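Local structure of glutamate tRNA ligase (Elizabethkingia meningoseptica, 6BRL) at residues Arg15-Pro20 with Ile47-Asp52; Ser423-Ser428 with Val470-Arg475; Tyr358-Ser363 with Met394-Thr399; Glu71-Val76 with Glu305-Met310. The protein binds glutamic acid and, as a class I glutamyl-tRNA synthetase, probably activates it with ATP and transfers it to its cognate tRNA. All coordinates share one frame; numbering follows the deposited sequence.

Contact 1. Residues Arg15-Pro20 with Ile47-Asp52. With GLU (glutamic acid), chain B.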
loop_
_atom_site.group_PDB
_atom_site.type_symbol
_atom_site.label_atom_id
_atom_site.label_comp_id
_atom_site.label_asym_id
_atom_site.label_seq_id
_atom_site.Cartn_x
_atom_site.Cartn_y
_atom_site.Cartn_z
ATOM N N ARG A 15 6.538 15.628 -6.639
ATOM C CA ARG A 15 5.351 15.775 -5.790
ATOM C C ARG A 15 4.444 14.567 -5.950
ATOM O O ARG A 15 4.176 14.128 -7.071
ATOM C CB ARG A 15 4.548 17.049 -6.097
ATOM C CG ARG A 15 3.672 17.052 -7.372
ATOM C CD ARG A 15 4.445 16.885 -8.709
ATOM N NE ARG A 15 3.539 17.057 -9.851
ATOM C CZ ARG A 15 2.684 16.115 -10.257
ATOM N NH1 ARG A 15 2.634 14.923 -9.625
ATOM N NH2 ARG A 15 1.863 16.352 -11.282
ATOM N N PHE A 16 4.016 14.022 -4.816
ATOM C CA PHE A 16 2.890 13.104 -4.749
ATOM C C PHE A 16 1.637 13.969 -4.657
ATOM O O PHE A 16 1.549 14.828 -3.779
ATOM C CB PHE A 16 3.051 12.179 -3.533
ATOM C CG PHE A 16 1.982 11.109 -3.411
ATOM C CD1 PHE A 16 1.646 10.318 -4.497
ATOM C CD2 PHE A 16 1.359 10.871 -2.209
ATOM C CE1 PHE A 16 0.688 9.312 -4.403
ATOM C CE2 PHE A 16 0.370 9.861 -2.091
ATOM C CZ PHE A 16 0.033 9.087 -3.187
ATOM N N ALA A 17 0.725 13.833 -5.619
ATOM C CA ALA A 17 -0.409 14.744 -5.778
ATOM C C ALA A 17 -1.735 13.982 -5.767
ATOM O O ALA A 17 -2.506 14.054 -6.720
ATOM C CB ALA A 17 -0.265 15.536 -7.075
ATOM N N PRO A 18 -2.026 13.219 -4.724
ATOM C CA PRO A 18 -3.299 12.496 -4.713
ATOM C C PRO A 18 -4.463 13.449 -4.467
ATOM O O PRO A 18 -4.346 14.446 -3.736
ATOM C CB PRO A 18 -3.147 11.522 -3.539
ATOM C CG PRO A 18 -2.437 12.384 -2.500
ATOM C CD PRO A 18 -1.384 13.196 -3.399
ATOM N N SER A 19 -5.604 13.115 -5.094
ATOM C CA SER A 19 -6.882 13.738 -4.760
ATOM C C SER A 19 -7.487 13.072 -3.530
ATOM O O SER A 19 -7.324 11.867 -3.327
ATOM C CB SER A 19 -7.867 13.613 -5.916
ATOM O OG SER A 19 -8.155 12.251 -6.175
ATOM N N PRO A 20 -8.205 13.842 -2.679
ATOM C CA PRO A 20 -8.737 13.242 -1.432
ATOM C C PRO A 20 -9.978 12.395 -1.689
ATOM O O PRO A 20 -11.100 12.727 -1.325
ATOM C CB PRO A 20 -9.025 14.478 -0.571
ATOM C CG PRO A 20 -9.442 15.555 -1.613
ATOM C CD PRO A 20 -8.483 15.296 -2.763
ATOM N N ILE A 47 7.433 16.610 -2.262
ATOM C CA ILE A 47 6.336 17.517 -1.944
ATOM C C ILE A 47 5.050 16.705 -1.912
ATOM O O ILE A 47 4.876 15.805 -2.740
ATOM C CB ILE A 47 6.241 18.647 -2.993
ATOM C CG1 ILE A 47 7.386 19.638 -2.835
ATOM C CG2 ILE A 47 4.877 19.345 -2.900
ATOM C CD1 ILE A 47 8.656 19.276 -3.565
ATOM N N LEU A 48 4.143 17.016 -0.961
ATOM C CA LEU A 48 2.777 16.489 -0.999
ATOM C C LEU A 48 1.842 17.646 -1.368
ATOM O O LEU A 48 1.807 18.654 -0.652
ATOM C CB LEU A 48 2.371 15.900 0.359
ATOM C CG LEU A 48 0.871 15.560 0.435
ATOM C CD1 LEU A 48 0.570 14.430 -0.556
ATOM C CD2 LEU A 48 0.467 15.113 1.830
ATOM N N ARG A 49 1.098 17.510 -2.477
ATOM C CA ARG A 49 0.093 18.493 -2.876
ATOM C C ARG A 49 -1.273 17.818 -2.871
ATOM O O ARG A 49 -1.450 16.751 -3.480
ATOM C CB ARG A 49 0.399 19.085 -4.276
ATOM C CG ARG A 49 -0.629 20.208 -4.715
ATOM C CD ARG A 49 -0.215 20.905 -6.040
ATOM N NE ARG A 49 -0.295 20.018 -7.209
ATOM C CZ ARG A 49 0.683 19.863 -8.108
ATOM N NH1 ARG A 49 1.825 20.552 -8.010
ATOM N NH2 ARG A 49 0.510 19.055 -9.144
ATOM N N ILE A 50 -2.227 18.397 -2.159
ATOM C CA ILE A 50 -3.559 17.790 -2.054
ATOM C C ILE A 50 -4.431 18.356 -3.172
ATOM O O ILE A 50 -4.676 19.568 -3.218
ATOM C CB ILE A 50 -4.189 18.045 -0.677
ATOM C CG1 ILE A 50 -3.431 17.282 0.397
ATOM C CG2 ILE A 50 -5.648 17.544 -0.647
ATOM C CD1 ILE A 50 -3.586 15.763 0.275
ATOM N N GLU A 51 -4.947 17.472 -4.041
ATOM C CA GLU A 51 -5.565 17.890 -5.314
ATOM C C GLU A 51 -7.081 17.847 -5.153
ATOM O O GLU A 51 -7.776 16.927 -5.586
ATOM C CB GLU A 51 -5.045 17.039 -6.464
ATOM C CG GLU A 51 -3.559 17.409 -6.662
ATOM C CD GLU A 51 -3.105 17.552 -8.105
ATOM O OE1 GLU A 51 -3.777 17.078 -9.029
ATOM O OE2 GLU A 51 -2.021 18.106 -8.328
ATOM N N ASP A 52 -7.594 18.856 -4.470
ATOM C CA ASP A 52 -8.974 18.815 -3.997
ATOM C C ASP A 52 -9.829 19.840 -4.738
ATOM O O ASP A 52 -10.627 20.547 -4.125
ATOM C CB ASP A 52 -9.034 19.039 -2.482
ATOM C CG ASP A 52 -8.421 20.391 -2.052
ATOM O OD1 ASP A 52 -7.637 20.963 -2.815
ATOM O OD2 ASP A 52 -8.739 20.904 -0.967
HETATM N N GLU B . -4.651 14.278 -8.666
HETATM C CA GLU B . -4.018 13.325 -9.588
HETATM C C GLU B . -4.205 11.857 -9.127
HETATM O O GLU B . -3.865 10.886 -9.837
HETATM C CB GLU B . -2.528 13.654 -9.741
HETATM C CG GLU B . -1.884 13.096 -10.996
HETATM C CD GLU B . -0.496 13.672 -11.219
HETATM O OE1 GLU B . -0.358 14.554 -12.131
HETATM O OE2 GLU B . 0.426 13.252 -10.460
HETATM O OXT GLU B . -4.728 11.615 -8.021
#
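Arg15 and Phe16 pair in parallel with Ile47 and Leu48, and the ladder of backbone bonds runs on past the strand ends: Phe16 N to Ile47 O (2.9 Å), Arg49 N to Phe16 O (3.0 Å), then Glu51 N to Pro18 O. The strands 13-16 and 45-48, with helix 26-41 between them, form a beta-alpha-beta unit of the class I synthetase nucleotide-binding fold. On one face of this pair the Arg15 side chain turns at chi2 (-62°) and presents NH1 and NH2 to the two side-chain carboxylate oxygens of the bound glutamic acid, NH1 to OE2 at 2.9 Å and NH2 to OE1 at 3.0 Å, both bonds nearly straight and the acceptors at the guanidinium edge. Arg49 NH2 lies over a face of that guanidinium, the two planes 78° apart, and Asp218 bridges Arg15 NE and Arg49 NH2. Side-on, Arg49 NE and NH2 both grip Glu51 OE2, each at 2.8 Å, and this pair holds the carboxylate beside Ala17 CB. Its other oxygen, OE1, receives the ligand amino group at 3.0 Å and also bonds Asn214, while Ala17 O takes the same ligand nitrogen at 2.9 Å. On the opposite face Leu48 CD1 packs against Pro18 CD and the Phe16 ring. The ligand's side-chain carboxylate is thus bound by Arg15, and its amino group by Glu51 with a backbone carbonyl; the shared Asp218 would offset the two close positive charges, and Arg49 probably positions Glu51 from the second shell.

Contact 2. Residues Ser423-Ser428 with Val470-Arg475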
loop_
_atom_site.group_PDB
_atom_site.type_symbol
_atom_site.label_atom_id
_atom_site.label_comp_id
_atom_site.label_asym_id
_atom_site.label_seq_id
_atom_site.Cartn_x
_atom_site.Cartn_y
_atom_site.Cartn_z
ATOM N N SER A 423 -3.921 -38.843 19.578
ATOM C CA SER A 423 -3.945 -39.822 20.669
ATOM C C SER A 423 -3.745 -41.243 20.159
ATOM O O SER A 423 -3.039 -42.038 20.794
ATOM C CB SER A 423 -5.256 -39.737 21.457
ATOM O OG SER A 423 -5.501 -38.399 21.873
ATOM N N LYS A 424 -4.362 -41.589 19.017
ATOM C CA LYS A 424 -4.188 -42.939 18.483
ATOM C C LYS A 424 -2.749 -43.170 18.028
ATOM O O LYS A 424 -2.217 -44.274 18.176
ATOM C CB LYS A 424 -5.175 -43.192 17.333
ATOM N N LYS A 425 -2.106 -42.141 17.468
ATOM C CA LYS A 425 -0.710 -42.264 17.050
ATOM C C LYS A 425 0.222 -42.385 18.250
ATOM O O LYS A 425 1.027 -43.322 18.328
ATOM C CB LYS A 425 -0.319 -41.062 16.187
ATOM C CG LYS A 425 1.128 -41.045 15.695
ATOM C CD LYS A 425 1.486 -42.298 14.897
ATOM C CE LYS A 425 2.415 -41.981 13.715
ATOM N NZ LYS A 425 3.866 -41.895 14.092
ATOM N N ALA A 426 0.091 -41.473 19.222
ATOM C CA ALA A 426 1.104 -41.253 20.256
ATOM C C ALA A 426 0.874 -41.979 21.579
ATOM O O ALA A 426 1.809 -42.052 22.387
ATOM C CB ALA A 426 1.206 -39.762 20.561
ATOM N N TRP A 427 -0.324 -42.495 21.855
ATOM C CA TRP A 427 -0.637 -43.000 23.187
ATOM C C TRP A 427 -1.163 -44.420 23.098
ATOM O O TRP A 427 -2.239 -44.649 22.532
ATOM C CB TRP A 427 -1.663 -42.099 23.881
ATOM C CG TRP A 427 -1.817 -42.338 25.379
ATOM C CD1 TRP A 427 -2.523 -43.339 25.990
ATOM C CD2 TRP A 427 -1.283 -41.528 26.433
ATOM N NE1 TRP A 427 -2.446 -43.215 27.359
ATOM C CE2 TRP A 427 -1.693 -42.107 27.658
ATOM C CE3 TRP A 427 -0.488 -40.384 26.461
ATOM C CZ2 TRP A 427 -1.336 -41.565 28.899
ATOM C CZ3 TRP A 427 -0.135 -39.846 27.688
ATOM C CH2 TRP A 427 -0.563 -40.436 28.893
ATOM N N SER A 428 -0.420 -45.352 23.684
ATOM C CA SER A 428 -0.640 -46.791 23.675
ATOM C C SER A 428 -0.979 -47.278 25.079
ATOM O O SER A 428 -0.816 -46.541 26.057
ATOM C CB SER A 428 0.618 -47.505 23.165
ATOM O OG SER A 428 1.561 -47.677 24.214
ATOM N N VAL A 470 9.096 -41.781 24.037
ATOM C CA VAL A 470 8.819 -40.899 25.162
ATOM C C VAL A 470 8.387 -39.526 24.680
ATOM O O VAL A 470 7.431 -38.958 25.215
ATOM C CB VAL A 470 10.039 -40.794 26.094
ATOM C CG1 VAL A 470 9.715 -39.899 27.290
ATOM C CG2 VAL A 470 10.435 -42.134 26.573
ATOM N N MET A 471 9.088 -38.980 23.678
ATOM C CA MET A 471 8.834 -37.608 23.263
ATOM C C MET A 471 7.429 -37.433 22.695
ATOM O O MET A 471 6.818 -36.369 22.865
ATOM C CB MET A 471 9.869 -37.162 22.228
ATOM C CG MET A 471 11.270 -36.960 22.771
ATOM S SD MET A 471 11.349 -35.750 24.111
ATOM C CE MET A 471 13.152 -35.617 24.176
ATOM N N MET A 472 6.911 -38.440 21.971
ATOM C CA MET A 472 5.630 -38.210 21.296
ATOM C C MET A 472 4.470 -38.158 22.286
ATOM O O MET A 472 3.723 -37.157 22.281
ATOM C CB MET A 472 5.405 -39.242 20.195
ATOM C CG MET A 472 4.352 -38.778 19.175
ATOM S SD MET A 472 4.115 -39.913 17.796
ATOM C CE MET A 472 5.655 -39.638 16.892
ATOM N N PRO A 473 4.275 -39.142 23.172
ATOM C CA PRO A 473 3.219 -38.979 24.186
ATOM C C PRO A 473 3.444 -37.774 25.076
ATOM O O PRO A 473 2.471 -37.160 25.532
ATOM C CB PRO A 473 3.270 -40.302 24.973
ATOM C CG PRO A 473 4.629 -40.884 24.686
ATOM C CD PRO A 473 4.928 -40.465 23.274
ATOM N N LEU A 474 4.707 -37.405 25.317
ATOM C CA LEU A 474 5.001 -36.241 26.134
ATOM C C LEU A 474 4.534 -34.957 25.439
ATOM O O LEU A 474 3.880 -34.101 26.058
ATOM C CB LEU A 474 6.503 -36.201 26.430
ATOM C CG LEU A 474 7.042 -35.159 27.412
ATOM C CD1 LEU A 474 6.269 -35.139 28.724
ATOM C CD2 LEU A 474 8.504 -35.449 27.674
ATOM N N ARG A 475 4.869 -34.799 24.148
ATOM C CA ARG A 475 4.360 -33.644 23.406
ATOM C C ARG A 475 2.832 -33.601 23.441
ATOM O O ARG A 475 2.240 -32.551 23.718
ATOM C CB ARG A 475 4.856 -33.669 21.959
ATOM C CG ARG A 475 4.360 -32.502 21.091
ATOM C CD ARG A 475 4.811 -32.718 19.630
ATOM N NE ARG A 475 6.262 -32.802 19.554
ATOM C CZ ARG A 475 7.072 -31.754 19.648
ATOM N NH1 ARG A 475 6.574 -30.524 19.813
ATOM N NH2 ARG A 475 8.387 -31.932 19.543
#
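Ala426 CB meets the Met472 side chain at CG, 3.6 Å away, with SD of the same methionine a little farther off. With CG anti to the backbone N (chi1 -161°) and chi2 extended, Met472 places SD 3.8 Å from Lys425 CG; the bend at chi3 turns only CE, toward Lys425 NZ at 4.0 Å. The lysine and methionine side chains therefore touch at the rim of the contact. Across the middle the backbones come close, with the CA atoms of Ala426 and Pro473 5.0 Å apart, consistent with the small alanine side chain. Ala426 O rests against the proline ring, 3.4 Å from Pro473 CB, in van der Waals contact. Beyond it, the Trp427 indole reaches the same CB with CE3 at 4.0 Å, its ring oblique to the proline. Trp427 is where the chain leaves helix 420-426, and its indole continues onto Met435, Ile507 and Leu510. No hydrogen bond joins the two segments. Pro473, which has no N-H to give to the preceding turn, kinks helix 467-479 where the other helix end abuts it. The contact joins the end of helix 420-426 to helix 467-479 within the helical C-terminal part of the anticodon-binding domain, consistent with bacterial glutamyl-tRNA synthetases.

Contact 3. Residues Tyr358-Ser363 with Met394-Thr399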
loop_
_atom_site.group_PDB
_atom_site.type_symbol
_atom_site.label_atom_id
_atom_site.label_comp_id
_atom_site.label_asym_id
_atom_site.label_seq_id
_atom_site.Cartn_x
_atom_site.Cartn_y
_atom_site.Cartn_z
ATOM N N TYR A 358 11.728 -10.287 7.317
ATOM C CA TYR A 358 12.054 -9.190 8.221
ATOM C C TYR A 358 11.955 -9.615 9.687
ATOM O O TYR A 358 12.763 -9.189 10.525
ATOM C CB TYR A 358 11.130 -7.998 7.932
ATOM C CG TYR A 358 11.731 -7.103 6.855
ATOM C CD1 TYR A 358 11.678 -7.462 5.511
ATOM C CD2 TYR A 358 12.400 -5.926 7.195
ATOM C CE1 TYR A 358 12.248 -6.623 4.505
ATOM C CE2 TYR A 358 12.971 -5.082 6.203
ATOM C CZ TYR A 358 12.894 -5.444 4.871
ATOM O OH TYR A 358 13.493 -4.653 3.914
ATOM N N LEU A 359 10.959 -10.427 10.024
ATOM C CA LEU A 359 10.842 -10.896 11.414
ATOM C C LEU A 359 12.078 -11.685 11.867
ATOM O O LEU A 359 12.529 -11.530 13.015
ATOM C CB LEU A 359 9.592 -11.744 11.568
ATOM C CG LEU A 359 9.163 -12.173 12.958
ATOM C CD1 LEU A 359 8.938 -10.951 13.860
ATOM C CD2 LEU A 359 7.860 -12.946 12.778
ATOM N N GLN A 360 12.660 -12.531 10.985
ATOM C CA GLN A 360 13.908 -13.240 11.352
ATOM C C GLN A 360 15.072 -12.286 11.538
ATOM O O GLN A 360 15.990 -12.569 12.299
ATOM C CB GLN A 360 14.346 -14.269 10.293
ATOM C CG GLN A 360 13.276 -15.153 9.754
ATOM C CD GLN A 360 12.447 -15.689 10.855
ATOM O OE1 GLN A 360 12.981 -16.196 11.853
ATOM N NE2 GLN A 360 11.132 -15.589 10.710
ATOM N N LEU A 361 15.093 -11.183 10.820
ATOM C CA LEU A 361 16.189 -10.241 11.004
ATOM C C LEU A 361 16.013 -9.373 12.248
ATOM O O LEU A 361 16.883 -8.543 12.538
ATOM C CB LEU A 361 16.317 -9.347 9.763
ATOM C CG LEU A 361 16.703 -10.022 8.436
ATOM C CD1 LEU A 361 16.269 -9.132 7.311
ATOM C CD2 LEU A 361 18.210 -10.236 8.374
ATOM N N MET A 362 14.902 -9.499 12.970
ATOM C CA MET A 362 14.738 -8.727 14.200
ATOM C C MET A 362 15.318 -9.489 15.380
ATOM O O MET A 362 15.145 -10.704 15.491
ATOM C CB MET A 362 13.258 -8.403 14.449
ATOM C CG MET A 362 12.664 -7.451 13.408
ATOM S SD MET A 362 10.923 -7.240 13.826
ATOM C CE MET A 362 11.001 -6.225 15.317
ATOM N N SER A 363 16.011 -8.777 16.266
ATOM C CA SER A 363 16.452 -9.421 17.493
ATOM C C SER A 363 15.262 -9.761 18.378
ATOM O O SER A 363 14.178 -9.170 18.272
ATOM C CB SER A 363 17.393 -8.520 18.284
ATOM O OG SER A 363 16.670 -7.396 18.754
ATOM N N MET A 394 10.080 -19.576 18.596
ATOM C CA MET A 394 8.940 -19.546 17.705
ATOM C C MET A 394 9.161 -18.668 16.481
ATOM O O MET A 394 8.374 -18.751 15.527
ATOM C CB MET A 394 7.701 -19.039 18.452
ATOM C CG MET A 394 7.329 -19.899 19.693
ATOM S SD MET A 394 6.479 -21.374 19.097
ATOM C CE MET A 394 5.017 -20.578 18.393
ATOM N N LYS A 395 10.167 -17.804 16.482
ATOM C CA LYS A 395 10.097 -16.765 15.446
ATOM C C LYS A 395 10.354 -17.325 14.042
ATOM O O LYS A 395 9.814 -16.791 13.066
ATOM C CB LYS A 395 11.026 -15.592 15.764
ATOM C CG LYS A 395 12.522 -15.781 15.713
ATOM C CD LYS A 395 13.180 -14.325 15.763
ATOM C CE LYS A 395 14.604 -14.421 16.182
ATOM N NZ LYS A 395 15.172 -13.175 16.692
ATOM N N GLU A 396 11.128 -18.419 13.919
ATOM C CA GLU A 396 11.436 -18.953 12.589
ATOM C C GLU A 396 10.183 -19.367 11.836
ATOM O O GLU A 396 10.120 -19.246 10.608
ATOM C CB GLU A 396 12.358 -20.162 12.691
ATOM C CG GLU A 396 13.817 -19.917 12.497
ATOM C CD GLU A 396 14.601 -21.209 12.733
ATOM O OE1 GLU A 396 14.978 -21.469 13.907
ATOM O OE2 GLU A 396 14.781 -21.978 11.754
ATOM N N ARG A 397 9.193 -19.904 12.536
ATOM C CA ARG A 397 7.971 -20.328 11.862
ATOM C C ARG A 397 6.914 -19.240 11.819
ATOM O O ARG A 397 5.851 -19.471 11.243
ATOM C CB ARG A 397 7.378 -21.570 12.539
ATOM C CG ARG A 397 8.401 -22.665 12.766
ATOM C CD ARG A 397 7.781 -24.023 13.129
ATOM N NE ARG A 397 7.811 -24.896 11.964
ATOM C CZ ARG A 397 6.738 -25.286 11.280
ATOM N NH1 ARG A 397 5.526 -24.904 11.675
ATOM N NH2 ARG A 397 6.883 -26.067 10.206
ATOM N N ALA A 398 7.174 -18.074 12.404
ATOM C CA ALA A 398 6.200 -16.992 12.431
ATOM C C ALA A 398 6.286 -16.109 11.178
ATOM O O ALA A 398 7.356 -15.937 10.583
ATOM C CB ALA A 398 6.382 -16.107 13.680
ATOM N N THR A 399 5.127 -15.551 10.796
ATOM C CA THR A 399 5.002 -14.493 9.791
ATOM C C THR A 399 4.719 -13.137 10.415
ATOM O O THR A 399 5.266 -12.133 9.963
ATOM C CB THR A 399 3.889 -14.837 8.792
ATOM O OG1 THR A 399 4.200 -16.084 8.164
ATOM C CG2 THR A 399 3.756 -13.774 7.707
#
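Lys395 reaches across to the end of helix 348-360 with its whole side chain. From CB, CG turns to a position between the backbone N and the carbonyl carbon (chi1 69°), and the chain is extended from there on. CG passes Gln360 OE1 at 3.9 Å, CD lies 4.0 Å from Leu359 O, and CE approaches Met362 O, which NZ finally reaches at 2.7 Å in the carbonyl plane. NZ also bonds Asn364 OD1, so the ammonium ties together two groups where the chain passes from helix 348-360 into helix 364-377. The backbone carbonyl of Lys395 takes a bond in return: Gln360, bent at chi2, sends NE2 to Lys395 O at 3.0 Å. That oxygen lies in the amide plane of Gln360, whereas NE2 stands above the carbonyl plane of Lys395, off its lone pairs. Ala398 N comes to the same oxygen from the opposite face, and two donors therefore hold it. Gln360 NE2 also bonds Gln356 O; the two NE2 bonds would set the rotation of the amide, with OE1 3.2 Å from Glu396 CA. Apart from these bonds, Leu359 CD2 packs on Ala398 CB at 3.6 Å. The contact thus joins the C-terminal end of helix 348-360 to the loop between helices 384-394 and 402-406; Ile367 of helix 364-377 touches Leu359 and the Lys395 side chain, while Asp403 and Ile404 of helix 402-406 lie against Ala398.

Contact 4. Residues Glu71-Val76 with Glu305-Met310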
loop_
_atom_site.group_PDB
_atom_site.type_symbol
_atom_site.label_atom_id
_atom_site.label_comp_id
_atom_site.label_asym_id
_atom_site.label_seq_id
_atom_site.Cartn_x
_atom_site.Cartn_y
_atom_site.Cartn_z
ATOM N N GLU A 71 3.598 8.601 7.153
ATOM C CA GLU A 71 4.318 8.552 8.425
ATOM C C GLU A 71 4.589 7.123 8.869
ATOM O O GLU A 71 5.685 6.821 9.357
ATOM C CB GLU A 71 3.521 9.311 9.500
ATOM C CG GLU A 71 3.758 10.853 9.476
ATOM C CD GLU A 71 2.628 11.678 10.107
ATOM O OE1 GLU A 71 1.775 11.087 10.818
ATOM O OE2 GLU A 71 2.589 12.921 9.877
ATOM N N TRP A 72 3.602 6.233 8.738
ATOM C CA TRP A 72 3.835 4.833 9.104
ATOM C C TRP A 72 4.972 4.238 8.287
ATOM O O TRP A 72 5.798 3.475 8.804
ATOM C CB TRP A 72 2.564 4.009 8.869
ATOM C CG TRP A 72 2.709 2.541 9.209
ATOM C CD1 TRP A 72 3.054 2.002 10.443
ATOM C CD2 TRP A 72 2.470 1.411 8.340
ATOM N NE1 TRP A 72 3.083 0.634 10.356
ATOM C CE2 TRP A 72 2.738 0.240 9.091
ATOM C CE3 TRP A 72 2.085 1.275 6.995
ATOM C CZ2 TRP A 72 2.623 -1.052 8.550
ATOM C CZ3 TRP A 72 1.959 -0.016 6.454
ATOM C CH2 TRP A 72 2.238 -1.163 7.238
ATOM N N ILE A 73 5.003 4.545 6.993
ATOM C CA ILE A 73 6.009 3.954 6.119
ATOM C C ILE A 73 7.359 4.640 6.288
ATOM O O ILE A 73 8.396 4.041 5.990
ATOM C CB ILE A 73 5.511 4.015 4.666
ATOM C CG1 ILE A 73 4.320 3.072 4.473
ATOM C CG2 ILE A 73 6.639 3.734 3.663
ATOM C CD1 ILE A 73 3.351 3.567 3.381
ATOM N N GLY A 74 7.384 5.868 6.779
ATOM C CA GLY A 74 8.639 6.550 6.974
ATOM C C GLY A 74 9.005 7.461 5.832
ATOM O O GLY A 74 10.193 7.712 5.604
ATOM N N MET A 75 8.032 7.988 5.097
ATOM C CA MET A 75 8.387 8.906 4.013
ATOM C C MET A 75 7.600 10.184 4.176
ATOM O O MET A 75 6.607 10.409 3.479
ATOM C CB MET A 75 8.206 8.272 2.626
ATOM C CG MET A 75 6.895 7.700 2.273
ATOM S SD MET A 75 7.269 6.669 0.855
ATOM C CE MET A 75 5.645 6.100 0.387
ATOM N N VAL A 76 8.092 11.032 5.067
ATOM C CA VAL A 76 7.384 12.257 5.437
ATOM C C VAL A 76 7.700 13.339 4.401
ATOM O O VAL A 76 8.878 13.567 4.099
ATOM C CB VAL A 76 7.792 12.692 6.840
ATOM C CG1 VAL A 76 7.155 14.040 7.220
ATOM C CG2 VAL A 76 7.387 11.608 7.836
ATOM N N GLU A 305 8.578 -1.796 7.209
ATOM C CA GLU A 305 9.784 -2.023 6.415
ATOM C C GLU A 305 9.581 -3.152 5.415
ATOM O O GLU A 305 10.050 -3.073 4.278
ATOM C CB GLU A 305 10.976 -2.341 7.321
ATOM C CG GLU A 305 11.275 -1.231 8.318
ATOM C CD GLU A 305 10.488 -1.341 9.651
ATOM O OE1 GLU A 305 9.579 -2.199 9.812
ATOM O OE2 GLU A 305 10.803 -0.540 10.558
ATOM N N ALA A 306 8.891 -4.210 5.829
ATOM C CA ALA A 306 8.606 -5.335 4.947
ATOM C C ALA A 306 7.574 -4.959 3.894
ATOM O O ALA A 306 7.701 -5.345 2.728
ATOM C CB ALA A 306 8.106 -6.532 5.786
ATOM N N PHE A 307 6.514 -4.246 4.306
ATOM C CA PHE A 307 5.491 -3.796 3.373
ATOM C C PHE A 307 6.102 -2.933 2.269
ATOM O O PHE A 307 5.814 -3.125 1.080
ATOM C CB PHE A 307 4.411 -3.030 4.144
ATOM C CG PHE A 307 3.452 -2.289 3.277
ATOM C CD1 PHE A 307 2.476 -2.958 2.553
ATOM C CD2 PHE A 307 3.495 -0.906 3.214
ATOM C CE1 PHE A 307 1.568 -2.263 1.764
ATOM C CE2 PHE A 307 2.584 -0.193 2.421
ATOM C CZ PHE A 307 1.630 -0.870 1.683
ATOM N N ILE A 308 6.961 -1.985 2.638
ATOM C CA ILE A 308 7.422 -1.047 1.612
ATOM C C ILE A 308 8.482 -1.717 0.755
ATOM O O ILE A 308 8.589 -1.426 -0.449
ATOM C CB ILE A 308 7.909 0.292 2.235
ATOM C CG1 ILE A 308 7.894 1.427 1.195
ATOM C CG2 ILE A 308 9.305 0.168 2.879
ATOM C CD1 ILE A 308 6.433 1.705 0.648
ATOM N N ASN A 309 9.232 -2.671 1.322
ATOM C CA ASN A 309 10.154 -3.459 0.499
ATOM C C ASN A 309 9.373 -4.236 -0.551
ATOM O O ASN A 309 9.784 -4.337 -1.721
ATOM C CB ASN A 309 10.949 -4.402 1.417
ATOM C CG ASN A 309 12.166 -5.066 0.743
ATOM O OD1 ASN A 309 13.090 -5.529 1.442
ATOM N ND2 ASN A 309 12.162 -5.153 -0.574
ATOM N N MET A 310 8.223 -4.784 -0.148
ATOM C CA MET A 310 7.387 -5.532 -1.076
ATOM C C MET A 310 6.863 -4.622 -2.196
ATOM O O MET A 310 6.840 -4.997 -3.380
ATOM C CB MET A 310 6.228 -6.168 -0.287
ATOM C CG MET A 310 5.250 -6.928 -1.152
ATOM S SD MET A 310 3.948 -5.917 -1.914
ATOM C CE MET A 310 2.937 -5.619 -0.454
#
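Helix 62-73 ends in a Schellman motif beside helix 304-312, and side chains from its last turn and from the segment that follows pack on that helix within the catalytic domain. The motif is made by backbone bonds from Met75 N to Leu70 O and, weakly, from Gly74 N to Glu71 O; Gly74 takes the positive phi (96°) of the C-prime position. Contact across the two segments is apolar throughout. Its aromatic component is Trp72 with Phe307: the six-membered ring of the indole and the phenyl ring have centroids 5.6 Å apart and planes inclined at 35°, an oblique pair rather than a stack, with CZ3 of Trp72 at 3.7 Å from CD2 of Phe307. Tyr297 meets Phe307 as well, and Leu283 lies against Trp72. The aliphatic component centres on Ile73, which divides its branches between two neighbours. CD1 comes up to the edge of the Phe307 ring, in its plane, 4.0 Å from CE2. CG2, set anti to the backbone N by a chi1 of -69°, faces Ile308 instead. Met75 adds a looser contact, CE 4.5 Å from Ile308 CD1, and also touches Ala32 and Tyr36 of helix 26-41. In the conformer described, Ile73 CG2 lies 3.6 Å from both CG1 and CD1 of Ile308.

Contacts 1 and 4 are buried in the catalytic domain, with centres about 18 Å apart, and share helix 62-73: it covers Pro18, Leu48 and Ile50 in contact 1 and supplies 71-76 to contact 4. Their chemistry diverges, contact 1 being rich in charge and backbone bonds around the amino acid, contact 4 apolar. Contacts 2 and 3, only partly buried, belong to the anticodon-binding region; contact 2 packs without hydrogen bonds far out, about 62 Å from contact 1 between centres, while contact 3 mixes polar bonds with one leucine-alanine contact. Contacts 3 and 4 touch where the catalytic and anticodon-binding regions meet, and there Tyr358 OH probably hydrogen-bonds Asn309 OD1.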